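Local structure of Phospholipase/Carboxylesterase (Haliangium ochraceum, 4Q82) at residues A[65-70]-A[124-129]; A[83-88]-A[106-111]; A[182-187]-A[206-211]; A[186-191]-A[269-274]; A[216-221]-A[251-256]. The protein probably hydrolyses ester bonds, as a phospholipase/carboxylesterase with the alpha/beta-hydrolase fold. One frame throughout, in Å; residues are numbered along the deposited sequence.

Interaction 1 (A[65-70]-A[124-129]); sequences NGFWEY and VVLSPQ
Strands 67-70 and 124-128 run antiparallel, at 172° with axes 4.4 Å apart. They are neighbours in the mixed sheet of an alpha/beta hydrolase, where strand 67-70 runs against the parallel strands. Trp68 with Ser127 and Tyr70 with Val125 are hydrogen-bonded pairs. Phe67 with Pro128 and Glu69 with Leu126 are non-hydrogen-bonded pairs. On the face of Phe67, Glu69, Leu126 and Pro128, Phe67 and Leu126 lie side by side. Phe67 CE2 meets Leu126 CD2 at 4.0 Å. The crowded first torsion of Phe67 (chi1 64°) lays its ring beside Leu126. Phe144 packs edge-to-face with this ring. On the face of Tyr70 and Val125 the two side chains cross obliquely, with Tyr70 CD2 3.9 Å from Val125 CG2. A water joins Trp68 O, Val125 O and Ser127 OG there. Next to the Phe67-Pro128 pair, Gln129 N bonds to Gly66 O at 2.8 Å. Asn65 ND2 gives an almost straight bond (177°) to Gln129 O, 2.9 Å long, and approaches from above the carbonyl plane.

Interaction 2 (A[83-88]-A[106-111]); sequences MVFWHG and NGPPRY
The Phe85 ring lies against two consecutive prolines, each turned differently to it. Pro108 crosses it obliquely, and its CD sits over one face in a CH-pi contact, 3.8 Å from the ring centroid of Phe85. Pro109 crosses at about a right angle, and its CD lies 3.5 Å from Phe85 CD2. The far end of the ring reaches Gly107, with Phe85 CZ 4.0 Å from Gly107 CA. CG of Phe85 is anti to the backbone N (chi1 159°), which lays the ring against the two prolines. This is strand-helix packing in the alpha/beta-hydrolase fold: helix 107-113 crosses strand 80-86 at 103° between the short segments. Selenomethionine Met83 adds a second apolar touch. Its chain is extended to SE and bent at chi3 (-60°), and Met83 SE is 4.0 Å from Pro108 CG. No direct hydrogen bond joins the two segments. A water links them, accepting from Gly88 N at 2.9 Å and lying near Asn106 OD1. Tyr260 also meets the Phe85 ring.

Interaction 3 (A[182-187]-A[206-211]); sequences TPIAAA and AQVPIW
Thr182 OG1 is the best-held polar atom, with two hydrogen bonds. Ile184 N donates to Thr182 OG1 at 3.2 Å and 172°, making an ST turn, and Tyr174 OH is the second partner. Across the segments, Ala187 O and Pro209 O each take one N-H and one CA-H contact. Trp211 N donates to Ala187 O at 3.0 Å with an angle of 167°, nearly along the C=O axis. Ile210 CA lies 3.4 Å from Ala187 O. Pro209 O accepts from Ala187 N at 3.0 Å, in the carbonyl plane, and Ala186 CA approaches Pro209 O at 3.3 Å. These bonds flank the parallel pair of Ala187 and Ile210, where strands 186-190 and 210-215 lie side by side. The strands belong to a beta-alpha-beta crossover through helix 195-201, a unit of the alpha/beta-hydrolase sheet. Before this pair, Ile184 holds CG1 in the crowded position (chi1 74°). Ile184 CD1 then makes an apolar touch with Val208 CG1 at 4.1 Å. Across the contact, Pro209 CD lies 3.2 Å from Ala185 O. Proline has no N-H to offer that oxygen, so regular parallel bonding between the two segments starts only at Ala187.

Interaction 4 (A[186-191]-A[269-274]); sequences AAVLIA and YAWLLS
Two helix side chains, Leu272 and Trp271, make the close packing on strand 186-190. Leu272 carries the buried part. Its CG is anti to the carbonyl carbon (chi1 -77°), which brings CD2 down between the side chains of Ala186 and Val188. Leu272 CD2 lies 3.8 Å from Ala186 CB, and it is also 3.8 Å from Val188 CG2. The Val188 and Leu272 chains cross obliquely. Trp271 is partly exposed and touches only with the six-membered part of its indole. Its CG is anti to the backbone N (chi1 -178°), and Trp271 CZ3 meets Val188 CG2 at 4.0 Å. Trp271 CZ3 also lies 3.6 Å from Ala187 O, a packing contact. The solvent side differs. Ala270 and Ser274 are exposed and do not meet the strand. Ser274 OG donates to Trp271 O at 2.6 Å, on a lone pair. No hydrogen bond joins the two segments. This is helix-on-sheet packing in an alpha/beta-hydrolase core. The helix runs nearly against the strand, at 155° with axes 9.0 Å apart. Around it, Trp211 of strand 210-215 meets Trp271 edge-to-face, while Leu272 also touches Tyr160 of strand 158-163 and Met83 of strand 80-86.

Interaction 5 (A[216-221]-A[251-256]); sequences DADPTV and VGHDSW
Two irregular loops come together with Asp218 CA only 4.0 Å from Gly252 CA, and Ala217 N bonds to Val251 O at 2.9 Å. They follow strands 210-215 and 243-248, the places where an alpha/beta hydrolase carries the acid and the histidine of its catalytic triad. The Asp218-His253 pair is consistent with that role. His253 ND1 donates to Asp218 OD2 at 2.7 Å and 169°, nearly in the ring plane and on the syn lone pair. The two side chains lie side by side, with carboxylate and ring planes 53° apart. The other oxygen is held by the backbone in an Asx turn. Thr220 N bonds to Asp218 OD1 at 2.8 Å on the anti lone pair, and Val221 N comes from above the carboxylate plane. These bonds fix the carboxylate and would probably stabilise its negative charge, which in turn could help polarise the imidazole. The ring is packed on both faces. Thr220 CG2 makes a CH-pi contact 3.9 Å from the His253 centroid, while Trp256 CZ3 lies over the centre of the opposite face. Val221 CG2 touches His253 CE1 at 3.6 Å. On the far side of the imidazole, His253 NE2 is hydrogen-bonded to OG of the sulfonylated serine at position 165.

How the interactions relate
Interactions 1 to 4 all reach the same mixed sheet, and interaction 5 joins loops that follow two of its strands. Interaction 2 is nested in the loop closed by interaction 1, with centres 8 Å apart, and strands 124-128 and 80-86 are neighbours. Interactions 3 and 4 come later, share Ala186 and Ala187 and use strand 186-190. Met83 links interaction 2 to interaction 4 by packing against Tyr269 and Leu272. Interaction 5 is nested along the chain inside interaction 4, and Ser255 packs on Ile190 and Ala191. It lies about 25 Å from interaction 1, centre to centre. The buried sheet contacts thus lie within the core, while the probable catalytic loops lie near the surface.

Interaction 1 (A[65-70]-A[124-129])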
# COMPACT_ATOMS: atom_id res chain seq x y z
N ASN A 65 -8.40 -13.37 1.07
CA ASN A 65 -8.22 -12.65 2.33
C ASN A 65 -9.51 -12.02 2.81
O ASN A 65 -10.27 -11.47 2.01
CB ASN A 65 -7.19 -11.51 2.19
CG ASN A 65 -5.85 -11.98 1.69
OD1 ASN A 65 -5.68 -12.23 0.50
ND2 ASN A 65 -4.89 -12.10 2.60
N GLY A 66 -9.75 -12.02 4.12
CA GLY A 66 -10.68 -11.05 4.68
C GLY A 66 -10.10 -9.65 4.43
O GLY A 66 -8.88 -9.49 4.37
N PHE A 67 -10.94 -8.63 4.29
CA PHE A 67 -10.43 -7.27 4.09
C PHE A 67 -11.43 -6.20 4.49
O PHE A 67 -12.64 -6.46 4.57
CB PHE A 67 -10.01 -7.05 2.63
CG PHE A 67 -11.15 -7.13 1.63
CD1 PHE A 67 -11.59 -8.36 1.16
CD2 PHE A 67 -11.74 -5.97 1.13
CE1 PHE A 67 -12.63 -8.43 0.22
CE2 PHE A 67 -12.78 -6.04 0.20
CZ PHE A 67 -13.22 -7.27 -0.25
N TRP A 68 -10.91 -5.00 4.75
CA TRP A 68 -11.72 -3.80 4.91
C TRP A 68 -11.90 -3.13 3.57
O TRP A 68 -10.93 -2.93 2.85
CB TRP A 68 -11.09 -2.79 5.89
CG TRP A 68 -11.14 -3.26 7.30
CD1 TRP A 68 -10.15 -3.90 7.99
CD2 TRP A 68 -12.26 -3.20 8.18
NE1 TRP A 68 -10.58 -4.22 9.26
CE2 TRP A 68 -11.87 -3.79 9.41
CE3 TRP A 68 -13.56 -2.68 8.06
CZ2 TRP A 68 -12.73 -3.88 10.50
CZ3 TRP A 68 -14.41 -2.76 9.16
CH2 TRP A 68 -14.00 -3.36 10.35
N GLU A 69 -13.14 -2.77 3.25
CA GLU A 69 -13.47 -2.10 2.00
C GLU A 69 -13.87 -0.67 2.28
O GLU A 69 -14.82 -0.42 3.02
CB GLU A 69 -14.60 -2.85 1.29
CG GLU A 69 -15.21 -2.13 0.12
CD GLU A 69 -16.60 -2.68 -0.16
OE1 GLU A 69 -16.72 -3.78 -0.76
OE2 GLU A 69 -17.57 -2.01 0.26
N TYR A 70 -13.11 0.27 1.72
CA TYR A 70 -13.49 1.68 1.76
C TYR A 70 -13.82 2.17 0.35
O TYR A 70 -13.00 2.04 -0.57
CB TYR A 70 -12.39 2.58 2.36
CG TYR A 70 -12.77 4.04 2.17
CD1 TYR A 70 -13.81 4.60 2.92
CD2 TYR A 70 -12.13 4.84 1.23
CE1 TYR A 70 -14.18 5.94 2.76
CE2 TYR A 70 -12.51 6.19 1.05
CZ TYR A 70 -13.53 6.72 1.82
OH TYR A 70 -13.90 8.04 1.65
N VAL A 124 -10.63 3.96 -4.12
CA VAL A 124 -11.09 2.77 -3.43
C VAL A 124 -9.91 2.30 -2.57
O VAL A 124 -8.80 2.18 -3.09
CB VAL A 124 -11.51 1.65 -4.41
CG1 VAL A 124 -11.76 0.35 -3.67
CG2 VAL A 124 -12.76 2.09 -5.19
N VAL A 125 -10.12 2.07 -1.27
CA VAL A 125 -9.02 1.59 -0.42
C VAL A 125 -9.38 0.22 0.14
O VAL A 125 -10.37 0.08 0.87
CB VAL A 125 -8.71 2.55 0.77
CG1 VAL A 125 -7.47 2.05 1.56
CG2 VAL A 125 -8.42 3.96 0.24
N LEU A 126 -8.58 -0.78 -0.20
CA LEU A 126 -8.80 -2.13 0.32
C LEU A 126 -7.65 -2.52 1.25
O LEU A 126 -6.49 -2.36 0.90
CB LEU A 126 -8.90 -3.15 -0.81
CG LEU A 126 -9.92 -2.85 -1.90
CD1 LEU A 126 -9.93 -3.99 -2.91
CD2 LEU A 126 -11.32 -2.67 -1.31
N SER A 127 -7.99 -3.06 2.41
CA SER A 127 -6.97 -3.41 3.39
C SER A 127 -7.12 -4.87 3.81
O SER A 127 -7.85 -5.18 4.76
CB SER A 127 -7.07 -2.49 4.61
OG SER A 127 -6.91 -1.11 4.24
N PRO A 128 -6.46 -5.78 3.07
CA PRO A 128 -6.61 -7.22 3.37
C PRO A 128 -5.85 -7.67 4.61
O PRO A 128 -4.80 -7.10 4.92
CB PRO A 128 -6.05 -7.90 2.12
CG PRO A 128 -5.06 -6.87 1.55
CD PRO A 128 -5.72 -5.54 1.82
N GLN A 129 -6.34 -8.71 5.27
CA GLN A 129 -5.62 -9.25 6.43
C GLN A 129 -4.84 -10.48 6.01
O GLN A 129 -5.38 -11.39 5.35
CB GLN A 129 -6.58 -9.62 7.57
CG GLN A 129 -5.87 -10.16 8.83
CD GLN A 129 -6.80 -10.12 10.04
OE1 GLN A 129 -7.92 -10.63 9.99
NE2 GLN A 129 -6.34 -9.50 11.12
O HOH W 1 -7.52 -13.09 5.66
O HOH W 2 -9.58 -0.36 3.64

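Interaction 2 (A[83-88]-A[106-111])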
# COMPACT_ATOMS: atom_id res chain seq x y z
N MSE A 83 -6.29 1.73 -4.24
CA MSE A 83 -5.17 1.58 -3.34
C MSE A 83 -5.35 0.30 -2.54
O MSE A 83 -6.37 0.12 -1.88
CB MSE A 83 -5.07 2.78 -2.38
CG MSE A 83 -3.93 2.66 -1.37
SE MSE A 83 -4.02 4.07 0.00
CE MSE A 83 -3.87 5.64 -1.16
N VAL A 84 -4.35 -0.58 -2.59
CA VAL A 84 -4.41 -1.78 -1.75
C VAL A 84 -3.30 -1.64 -0.71
O VAL A 84 -2.12 -1.45 -1.06
CB VAL A 84 -4.25 -3.07 -2.56
CG1 VAL A 84 -4.26 -4.32 -1.64
CG2 VAL A 84 -5.39 -3.18 -3.61
N PHE A 85 -3.70 -1.70 0.55
CA PHE A 85 -2.77 -1.47 1.68
C PHE A 85 -2.55 -2.77 2.46
O PHE A 85 -3.54 -3.44 2.82
CB PHE A 85 -3.33 -0.39 2.63
CG PHE A 85 -2.71 -0.46 4.01
CD1 PHE A 85 -1.42 0.00 4.23
CD2 PHE A 85 -3.42 -1.02 5.08
CE1 PHE A 85 -0.81 -0.07 5.53
CE2 PHE A 85 -2.85 -1.11 6.35
CZ PHE A 85 -1.53 -0.63 6.58
N TRP A 86 -1.28 -3.10 2.73
CA TRP A 86 -0.92 -4.30 3.50
C TRP A 86 -0.32 -3.93 4.86
O TRP A 86 0.70 -3.23 4.94
CB TRP A 86 0.06 -5.17 2.69
CG TRP A 86 -0.55 -5.68 1.44
CD1 TRP A 86 -0.59 -5.04 0.23
CD2 TRP A 86 -1.24 -6.91 1.27
NE1 TRP A 86 -1.27 -5.81 -0.68
CE2 TRP A 86 -1.69 -6.96 -0.06
CE3 TRP A 86 -1.54 -7.98 2.12
CZ2 TRP A 86 -2.40 -8.04 -0.58
CZ3 TRP A 86 -2.27 -9.06 1.61
CH2 TRP A 86 -2.67 -9.08 0.26
N HIS A 87 -0.95 -4.45 5.91
CA HIS A 87 -0.60 -4.16 7.30
C HIS A 87 0.71 -4.84 7.76
O HIS A 87 1.31 -5.67 7.05
CB HIS A 87 -1.77 -4.61 8.18
CG HIS A 87 -1.98 -6.10 8.14
ND1 HIS A 87 -1.17 -6.97 8.83
CD2 HIS A 87 -2.89 -6.86 7.48
CE1 HIS A 87 -1.57 -8.22 8.61
NE2 HIS A 87 -2.61 -8.18 7.79
N GLY A 88 1.14 -4.51 8.97
CA GLY A 88 2.33 -5.11 9.53
C GLY A 88 2.05 -6.38 10.32
O GLY A 88 0.90 -6.76 10.55
N ASN A 106 -3.33 0.58 12.21
CA ASN A 106 -2.38 1.46 11.52
C ASN A 106 -2.78 1.73 10.09
O ASN A 106 -3.52 0.96 9.48
CB ASN A 106 -0.96 0.83 11.47
CG ASN A 106 -0.42 0.45 12.81
OD1 ASN A 106 0.02 -0.70 13.02
ND2 ASN A 106 -0.37 1.41 13.72
N GLY A 107 -2.23 2.80 9.52
CA GLY A 107 -2.35 2.98 8.09
C GLY A 107 -3.70 3.54 7.65
O GLY A 107 -4.51 3.96 8.48
N PRO A 108 -3.94 3.54 6.33
CA PRO A 108 -5.21 4.07 5.80
C PRO A 108 -6.46 3.58 6.55
O PRO A 108 -7.30 4.44 6.84
CB PRO A 108 -5.19 3.57 4.35
CG PRO A 108 -3.72 3.65 3.98
CD PRO A 108 -3.02 3.13 5.26
N PRO A 109 -6.58 2.27 6.87
CA PRO A 109 -7.86 1.90 7.50
C PRO A 109 -8.04 2.51 8.89
O PRO A 109 -9.18 2.75 9.31
CB PRO A 109 -7.79 0.36 7.56
CG PRO A 109 -6.31 0.04 7.55
CD PRO A 109 -5.75 1.08 6.59
N ARG A 110 -6.94 2.77 9.60
CA ARG A 110 -7.04 3.50 10.86
C ARG A 110 -7.69 4.87 10.66
O ARG A 110 -8.67 5.21 11.34
CB ARG A 110 -5.65 3.68 11.50
CG ARG A 110 -5.64 4.58 12.73
CD ARG A 110 -4.21 5.00 13.09
NE ARG A 110 -4.20 5.93 14.21
CZ ARG A 110 -4.19 5.56 15.48
NH1 ARG A 110 -4.18 4.27 15.81
NH2 ARG A 110 -4.18 6.48 16.44
N TYR A 111 -7.16 5.64 9.71
CA TYR A 111 -7.66 7.01 9.50
C TYR A 111 -9.06 6.98 8.94
O TYR A 111 -9.90 7.81 9.31
CB TYR A 111 -6.71 7.81 8.59
CG TYR A 111 -5.34 7.79 9.23
CD1 TYR A 111 -5.11 8.46 10.44
CD2 TYR A 111 -4.30 7.05 8.68
CE1 TYR A 111 -3.87 8.38 11.09
CE2 TYR A 111 -3.07 6.97 9.30
CZ TYR A 111 -2.86 7.64 10.50
OH TYR A 111 -1.63 7.53 11.13
O HOH W 3 -0.40 -2.56 10.51

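Interaction 3 (A[182-187]-A[206-211])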
# COMPACT_ATOMS: atom_id res chain seq x y z
N THR A 182 3.27 -7.02 -13.51
CA THR A 182 2.46 -6.23 -12.58
C THR A 182 1.69 -5.11 -13.28
O THR A 182 2.22 -4.39 -14.13
CB THR A 182 3.30 -5.61 -11.46
OG1 THR A 182 2.43 -4.91 -10.56
CG2 THR A 182 4.34 -4.62 -11.99
N PRO A 183 0.40 -4.99 -12.94
CA PRO A 183 -0.44 -3.90 -13.43
C PRO A 183 -0.29 -2.60 -12.62
O PRO A 183 -0.93 -1.61 -13.02
CB PRO A 183 -1.85 -4.46 -13.26
CG PRO A 183 -1.73 -5.27 -12.00
CD PRO A 183 -0.36 -5.93 -12.10
N ILE A 184 0.49 -2.57 -11.54
CA ILE A 184 0.42 -1.38 -10.66
C ILE A 184 1.06 -0.15 -11.31
O ILE A 184 1.95 -0.26 -12.16
CB ILE A 184 1.03 -1.61 -9.25
CG1 ILE A 184 2.56 -1.65 -9.27
CG2 ILE A 184 0.48 -2.87 -8.62
CD1 ILE A 184 3.18 -1.53 -7.85
N ALA A 185 0.56 1.02 -10.91
CA ALA A 185 1.05 2.31 -11.38
C ALA A 185 2.12 2.92 -10.48
O ALA A 185 2.91 3.74 -10.94
CB ALA A 185 -0.11 3.29 -11.52
N ALA A 186 2.12 2.56 -9.20
CA ALA A 186 3.09 3.11 -8.23
C ALA A 186 2.97 2.40 -6.89
O ALA A 186 1.94 1.78 -6.61
CB ALA A 186 2.89 4.61 -8.02
N ALA A 187 4.01 2.53 -6.06
CA ALA A 187 3.99 1.97 -4.71
C ALA A 187 4.58 2.93 -3.69
O ALA A 187 5.52 3.68 -3.97
CB ALA A 187 4.79 0.62 -4.66
N ALA A 206 13.35 0.05 -11.89
CA ALA A 206 13.14 1.51 -11.89
C ALA A 206 12.03 1.95 -12.85
O ALA A 206 11.68 3.13 -12.92
CB ALA A 206 14.44 2.22 -12.23
N GLN A 207 11.44 0.99 -13.56
CA GLN A 207 10.29 1.30 -14.40
C GLN A 207 8.99 1.42 -13.60
O GLN A 207 7.99 1.91 -14.10
CB GLN A 207 10.16 0.24 -15.50
CG GLN A 207 11.28 0.31 -16.53
CD GLN A 207 11.37 1.66 -17.22
OE1 GLN A 207 12.41 2.33 -17.20
NE2 GLN A 207 10.28 2.05 -17.87
N VAL A 208 9.02 0.98 -12.34
CA VAL A 208 7.89 1.17 -11.43
C VAL A 208 8.17 2.35 -10.49
O VAL A 208 9.20 2.36 -9.83
CB VAL A 208 7.66 -0.09 -10.58
CG1 VAL A 208 6.53 0.12 -9.61
CG2 VAL A 208 7.37 -1.28 -11.48
N PRO A 209 7.27 3.34 -10.43
CA PRO A 209 7.51 4.46 -9.53
C PRO A 209 7.36 4.01 -8.09
O PRO A 209 6.34 3.40 -7.75
CB PRO A 209 6.41 5.48 -9.90
CG PRO A 209 5.82 5.00 -11.20
CD PRO A 209 6.04 3.50 -11.23
N ILE A 210 8.38 4.27 -7.26
CA ILE A 210 8.33 3.88 -5.86
C ILE A 210 8.77 5.03 -4.95
O ILE A 210 9.74 5.75 -5.25
CB ILE A 210 9.24 2.64 -5.58
CG1 ILE A 210 8.87 1.49 -6.53
CG2 ILE A 210 9.09 2.23 -4.09
CD1 ILE A 210 9.82 0.26 -6.43
N TRP A 211 8.04 5.23 -3.86
CA TRP A 211 8.47 6.13 -2.80
C TRP A 211 8.69 5.29 -1.56
O TRP A 211 7.74 4.73 -0.99
CB TRP A 211 7.44 7.23 -2.56
CG TRP A 211 7.90 8.38 -1.69
CD1 TRP A 211 9.01 8.42 -0.89
CD2 TRP A 211 7.24 9.64 -1.56
NE1 TRP A 211 9.07 9.66 -0.25
CE2 TRP A 211 8.00 10.42 -0.67
CE3 TRP A 211 6.08 10.19 -2.12
CZ2 TRP A 211 7.64 11.73 -0.31
CZ3 TRP A 211 5.71 11.49 -1.77
CH2 TRP A 211 6.49 12.25 -0.88

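Interaction 4 (A[186-191]-A[269-274])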
# COMPACT_ATOMS: atom_id res chain seq x y z
N ALA A 186 2.12 2.56 -9.20
CA ALA A 186 3.09 3.11 -8.23
C ALA A 186 2.97 2.40 -6.89
O ALA A 186 1.94 1.78 -6.61
CB ALA A 186 2.89 4.61 -8.02
N ALA A 187 4.01 2.53 -6.06
CA ALA A 187 3.99 1.97 -4.71
C ALA A 187 4.58 2.93 -3.69
O ALA A 187 5.52 3.68 -3.97
CB ALA A 187 4.79 0.62 -4.66
N VAL A 188 4.04 2.87 -2.47
CA VAL A 188 4.58 3.61 -1.34
C VAL A 188 4.89 2.56 -0.29
O VAL A 188 3.98 1.91 0.23
CB VAL A 188 3.58 4.65 -0.78
CG1 VAL A 188 4.07 5.19 0.57
CG2 VAL A 188 3.40 5.82 -1.78
N LEU A 189 6.17 2.35 -0.01
CA LEU A 189 6.60 1.19 0.77
C LEU A 189 7.35 1.68 1.98
O LEU A 189 8.41 2.31 1.85
CB LEU A 189 7.48 0.27 -0.08
CG LEU A 189 6.78 -0.21 -1.35
CD1 LEU A 189 7.70 -1.12 -2.18
CD2 LEU A 189 5.48 -0.91 -0.98
N ILE A 190 6.81 1.40 3.16
CA ILE A 190 7.36 1.99 4.39
C ILE A 190 7.97 0.92 5.30
O ILE A 190 7.26 -0.04 5.67
CB ILE A 190 6.24 2.71 5.16
CG1 ILE A 190 5.62 3.82 4.29
CG2 ILE A 190 6.76 3.33 6.50
CD1 ILE A 190 4.17 4.15 4.73
N ALA A 191 9.23 1.11 5.68
CA ALA A 191 9.93 0.27 6.68
C ALA A 191 9.99 -1.19 6.24
O ALA A 191 9.82 -2.12 7.06
CB ALA A 191 9.24 0.38 8.06
N TYR A 269 -0.32 10.88 -1.16
CA TYR A 269 -1.54 10.72 -1.95
C TYR A 269 -1.48 11.51 -3.26
O TYR A 269 -1.81 10.99 -4.34
CB TYR A 269 -2.78 11.10 -1.11
CG TYR A 269 -2.72 10.33 0.20
CD1 TYR A 269 -2.76 8.95 0.20
CD2 TYR A 269 -2.58 10.99 1.44
CE1 TYR A 269 -2.64 8.19 1.40
CE2 TYR A 269 -2.50 10.24 2.64
CZ TYR A 269 -2.53 8.85 2.60
OH TYR A 269 -2.43 8.11 3.77
N ALA A 270 -1.04 12.76 -3.19
CA ALA A 270 -0.86 13.54 -4.39
C ALA A 270 0.18 12.87 -5.31
O ALA A 270 -0.01 12.83 -6.53
CB ALA A 270 -0.45 14.97 -4.03
N TRP A 271 1.24 12.35 -4.71
CA TRP A 271 2.30 11.70 -5.49
C TRP A 271 1.76 10.46 -6.20
O TRP A 271 2.00 10.28 -7.40
CB TRP A 271 3.51 11.33 -4.60
CG TRP A 271 4.63 10.70 -5.40
CD1 TRP A 271 5.59 11.34 -6.16
CD2 TRP A 271 4.89 9.29 -5.55
NE1 TRP A 271 6.43 10.41 -6.75
CE2 TRP A 271 6.02 9.15 -6.39
CE3 TRP A 271 4.28 8.14 -5.04
CZ2 TRP A 271 6.56 7.90 -6.73
CZ3 TRP A 271 4.81 6.89 -5.38
CH2 TRP A 271 5.94 6.79 -6.22
N LEU A 272 1.05 9.60 -5.48
CA LEU A 272 0.44 8.43 -6.12
C LEU A 272 -0.41 8.85 -7.31
O LEU A 272 -0.24 8.36 -8.43
CB LEU A 272 -0.42 7.63 -5.12
CG LEU A 272 0.37 6.76 -4.13
CD1 LEU A 272 -0.59 6.14 -3.09
CD2 LEU A 272 1.11 5.65 -4.85
N LEU A 273 -1.31 9.79 -7.07
CA LEU A 273 -2.24 10.20 -8.12
C LEU A 273 -1.53 10.84 -9.32
O LEU A 273 -2.08 10.90 -10.41
CB LEU A 273 -3.29 11.16 -7.53
CG LEU A 273 -4.31 10.45 -6.63
CD1 LEU A 273 -5.07 11.44 -5.78
CD2 LEU A 273 -5.29 9.62 -7.46
N SER A 274 -0.30 11.31 -9.12
CA SER A 274 0.46 11.83 -10.25
C SER A 274 1.03 10.70 -11.13
O SER A 274 1.53 10.94 -12.23
CB SER A 274 1.58 12.75 -9.77
OG SER A 274 2.67 12.00 -9.27

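Interaction 5 (A[216-221]-A[251-256])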
# COMPACT_ATOMS: atom_id res chain seq x y z
N ASP A 216 15.75 6.07 10.37
CA ASP A 216 17.12 5.55 10.33
C ASP A 216 17.59 4.94 11.64
O ASP A 216 18.74 4.48 11.73
CB ASP A 216 18.11 6.63 9.86
CG ASP A 216 18.36 7.74 10.89
OD1 ASP A 216 17.88 7.69 12.04
OD2 ASP A 216 19.09 8.67 10.51
N ALA A 217 16.72 4.92 12.64
CA ALA A 217 17.04 4.25 13.90
C ALA A 217 16.19 3.00 14.11
O ALA A 217 16.06 2.51 15.23
CB ALA A 217 16.86 5.18 15.07
N ASP A 218 15.63 2.50 13.03
CA ASP A 218 14.76 1.32 13.09
C ASP A 218 15.54 0.09 13.60
O ASP A 218 16.48 -0.34 12.95
CB ASP A 218 14.20 1.07 11.69
CG ASP A 218 13.06 0.07 11.68
OD1 ASP A 218 13.02 -0.84 12.52
OD2 ASP A 218 12.21 0.17 10.79
N PRO A 219 15.17 -0.46 14.78
CA PRO A 219 15.89 -1.61 15.35
C PRO A 219 15.24 -2.92 14.94
O PRO A 219 15.62 -3.99 15.44
CB PRO A 219 15.73 -1.39 16.85
CG PRO A 219 14.27 -0.91 16.94
CD PRO A 219 14.05 -0.06 15.64
N THR A 220 14.25 -2.84 14.07
CA THR A 220 13.44 -4.02 13.78
C THR A 220 13.61 -4.44 12.31
O THR A 220 13.94 -5.59 12.02
CB THR A 220 11.98 -3.73 14.15
OG1 THR A 220 11.87 -3.66 15.59
CG2 THR A 220 11.11 -4.82 13.67
N VAL A 221 13.37 -3.51 11.39
CA VAL A 221 13.75 -3.70 9.99
C VAL A 221 14.88 -2.72 9.67
O VAL A 221 14.68 -1.50 9.73
CB VAL A 221 12.56 -3.46 9.03
CG1 VAL A 221 13.01 -3.64 7.58
CG2 VAL A 221 11.43 -4.46 9.34
N VAL A 251 14.36 8.25 13.96
CA VAL A 251 13.04 7.65 14.11
C VAL A 251 13.19 6.12 14.08
O VAL A 251 14.01 5.59 13.31
CB VAL A 251 12.08 8.15 12.99
CG1 VAL A 251 10.77 7.33 12.93
CG2 VAL A 251 11.79 9.68 13.16
N GLY A 252 12.44 5.42 14.93
CA GLY A 252 12.51 3.96 15.02
C GLY A 252 11.62 3.26 14.01
O GLY A 252 11.47 3.74 12.87
N HIS A 253 11.04 2.12 14.41
CA HIS A 253 10.36 1.28 13.44
C HIS A 253 9.08 1.94 12.93
O HIS A 253 8.75 1.79 11.75
CB HIS A 253 10.05 -0.12 14.02
CG HIS A 253 9.51 -1.09 13.00
ND1 HIS A 253 9.99 -1.16 11.71
CD2 HIS A 253 8.55 -2.04 13.10
CE1 HIS A 253 9.33 -2.10 11.05
NE2 HIS A 253 8.45 -2.65 11.87
N ASP A 254 8.35 2.67 13.78
CA ASP A 254 7.13 3.32 13.27
C ASP A 254 7.46 4.58 12.46
O ASP A 254 7.47 5.71 12.96
CB ASP A 254 6.15 3.70 14.38
CG ASP A 254 4.89 4.40 13.82
OD1 ASP A 254 4.78 4.63 12.59
OD2 ASP A 254 4.01 4.73 14.62
N SER A 255 7.69 4.36 11.18
CA SER A 255 7.86 5.44 10.24
C SER A 255 6.58 5.58 9.41
O SER A 255 6.54 6.40 8.49
CB SER A 255 9.07 5.17 9.34
OG SER A 255 9.08 3.80 8.90
N TRP A 256 5.55 4.76 9.68
CA TRP A 256 4.31 4.83 8.90
C TRP A 256 3.27 5.85 9.40
O TRP A 256 2.55 6.45 8.59
CB TRP A 256 3.63 3.43 8.82
CG TRP A 256 3.47 2.76 10.19
CD1 TRP A 256 2.46 2.95 11.10
CD2 TRP A 256 4.35 1.80 10.76
NE1 TRP A 256 2.66 2.14 12.22
CE2 TRP A 256 3.82 1.43 12.03
CE3 TRP A 256 5.56 1.22 10.32
CZ2 TRP A 256 4.46 0.52 12.87
CZ3 TRP A 256 6.18 0.28 11.16
CH2 TRP A 256 5.63 -0.06 12.41
O HOH W 4 11.28 2.75 10.26